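Local coordinates for gamma-glutamyltranspeptidase (Ggt) (Helicobacter pylori 26695, PDB 5BPK), which probably hydrolyses gamma-glutamyl compounds such as glutathione and transfers their gamma-glutamyl group to acceptors, as an N-terminal nucleophile hydrolase, at residues G139-A142 against D143-D146. Numbering follows the deposited sequence.
Sequences GMPA and DVKD. With EDO (1,2-ethanediol), chain X.
P141 O accepts two backbone N-H groups from the first turn of helix 142-151. The bond from K145 N to P141 O is nearly straight, 3.0 Å long with an angle of 177° at the hydrogen, whereas V144 N adds a weak, strongly bent bond of 3.1 Å to the same oxygen, with 122° at the hydrogen. One residue on, D146 N donates to A142 O over 2.8 Å, which continues the alpha-helical pattern. P141 stands at the N-cap position, right before the helix, and its carbonyl opens the i to i+4 series. Its ring carbon CG lies 3.9 Å from V144 CG2.

M140 lies just before the cap and folds its side chain against the helix. With CG anti to the backbone N (chi1 -174°), this methylene comes 3.7 Å from V144 CG1, the two side chains crossing at about a right angle, and presses closely on K145 CG, 3.4 Å away; SD lies alongside the same lysine methylene. I312 of the other chain packs on M140, and G307 of that chain on V144. The bent lysine chain carries NZ back toward M140 O, where a water donates to the carbonyl over 2.9 Å and weakly accepts from NZ. An ethanediol, probably from the crystallisation liquor, donates to D143 O. The helix start is thus held by main-chain bonds to the carbonyls of P141 and A142, and the apolar contacts of M140 and V144 extend to the other chain.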
ATOM      1  N   GLY B 139     -24.096  -0.730  -2.079  1.00 12.83           N
ATOM      2  CA  GLY B 139     -23.305  -1.735  -2.762  1.00 11.79           C
ATOM      3  C   GLY B 139     -23.946  -3.101  -2.886  1.00 12.46           C
ATOM      4  O   GLY B 139     -23.498  -3.918  -3.692  1.00 14.96           O
ATOM      5  N   MET B 140     -24.979  -3.362  -2.087  1.00 13.18           N
ATOM      6  CA  MET B 140     -25.619  -4.673  -2.050  1.00 14.01           C
ATOM      7  C   MET B 140     -27.131  -4.526  -1.877  1.00 14.12           C
ATOM      8  O   MET B 140     -27.587  -4.012  -0.851  1.00 15.25           O
ATOM      9  CB  MET B 140     -25.044  -5.491  -0.882  1.00 15.73           C
ATOM     10  CG  MET B 140     -25.509  -6.911  -0.823  1.00 17.13           C
ATOM     11  SD  MET B 140     -24.703  -7.817   0.515  1.00 16.15           S
ATOM     12  CE  MET B 140     -23.065  -8.014  -0.187  1.00 15.54           C
ATOM     13  N   PRO B 141     -27.910  -4.990  -2.866  1.00 12.85           N
ATOM     14  CA  PRO B 141     -29.371  -4.831  -2.777  1.00 13.65           C
ATOM     15  C   PRO B 141     -29.983  -5.860  -1.840  1.00 13.72           C
ATOM     16  O   PRO B 141     -29.350  -6.859  -1.529  1.00 13.66           O
ATOM     17  CB  PRO B 141     -29.829  -5.053  -4.221  1.00 14.46           C
ATOM     18  CG  PRO B 141     -28.814  -5.978  -4.764  1.00 14.24           C
ATOM     19  CD  PRO B 141     -27.517  -5.607  -4.147  1.00 14.32           C
ATOM     20  N   ALA B 142     -31.208  -5.592  -1.408  1.00 12.03           N
ATOM     21  CA  ALA B 142     -31.925  -6.419  -0.442  1.00 12.48           C
ATOM     22  C   ALA B 142     -31.842  -7.911  -0.755  1.00 12.89           C
ATOM     23  O   ALA B 142     -31.558  -8.718   0.138  1.00 14.60           O
ATOM     24  CB  ALA B 142     -33.398  -5.974  -0.356  1.00 13.13           C
ATOM     25  N   ASP B 143     -32.094  -8.284  -2.006  1.00 13.19           N
ATOM     26  CA  ASP B 143     -32.180  -9.711  -2.366  1.00 14.18           C
ATOM     27  C   ASP B 143     -30.857 -10.431  -2.065  1.00 13.28           C
ATOM     28  O   ASP B 143     -30.841 -11.559  -1.557  1.00 14.36           O
ATOM     29  CB  ASP B 143     -32.545  -9.912  -3.842  1.00 14.44           C
ATOM     30  CG  ASP B 143     -33.837  -9.204  -4.244  1.00 14.11           C
ATOM     31  OD1 ASP B 143     -33.972  -7.994  -3.985  1.00 12.70           O
ATOM     32  OD2 ASP B 143     -34.720  -9.864  -4.823  1.00 16.83           O
ATOM     33  N   VAL B 144     -29.744  -9.766  -2.382  1.00 11.30           N
ATOM     34  CA  VAL B 144     -28.410 -10.330  -2.153  1.00 10.78           C
ATOM     35  C   VAL B 144     -28.086 -10.345  -0.650  1.00 12.64           C
ATOM     36  O   VAL B 144     -27.619 -11.355  -0.128  1.00 14.07           O
ATOM     37  CB  VAL B 144     -27.337  -9.540  -2.951  1.00 11.96           C
ATOM     38  CG1 VAL B 144     -25.926 -10.050  -2.639  1.00 12.39           C
ATOM     39  CG2 VAL B 144     -27.617  -9.652  -4.461  1.00 11.90           C
ATOM     40  N   LYS B 145     -28.329  -9.233   0.034  1.00 12.83           N
ATOM     41  CA  LYS B 145     -28.133  -9.154   1.488  1.00 14.22           C
ATOM     42  C   LYS B 145     -28.867 -10.282   2.205  1.00 15.81           C
ATOM     43  O   LYS B 145     -28.312 -10.940   3.084  1.00 17.19           O
ATOM     44  CB  LYS B 145     -28.645  -7.820   2.049  1.00 17.31           C
ATOM     45  CG  LYS B 145     -27.792  -6.626   1.718  1.00 22.62           C
ATOM     46  CD  LYS B 145     -27.720  -5.593   2.852  1.00 32.42           C
ATOM     47  CE  LYS B 145     -28.757  -4.503   2.722  1.00 35.11           C
ATOM     48  NZ  LYS B 145     -28.177  -3.159   3.068  1.00 29.66           N
ATOM     49  N   ASP B 146     -30.126 -10.495   1.828  1.00 15.10           N
ATOM     50  CA  ASP B 146     -30.974 -11.490   2.497  1.00 16.79           C
ATOM     51  C   ASP B 146     -30.444 -12.907   2.311  1.00 16.61           C
ATOM     52  O   ASP B 146     -30.440 -13.714   3.256  1.00 17.21           O
ATOM     53  CB  ASP B 146     -32.413 -11.399   1.976  1.00 19.27           C
ATOM     54  CG  ASP B 146     -33.165 -10.182   2.505  1.00 25.74           C
ATOM     55  OD1 ASP B 146     -32.690  -9.512   3.451  1.00 33.14           O
ATOM     56  OD2 ASP B 146     -34.255  -9.897   1.969  1.00 35.00           O
TER
HETATM   57  C1  EDO X 710     -33.493 -13.060  -2.210  1.00 31.03           C
HETATM   58  O1  EDO X 710     -33.229 -12.678  -0.862  1.00 37.29           O
HETATM   59  C2  EDO X 710     -34.415 -14.273  -2.231  1.00 35.43           C
HETATM   60  O2  EDO X 710     -33.886 -15.266  -3.116  1.00 38.93           O
HETATM   61  O   HOH W   1     -29.797  -2.667   0.485  1.00 30.44           O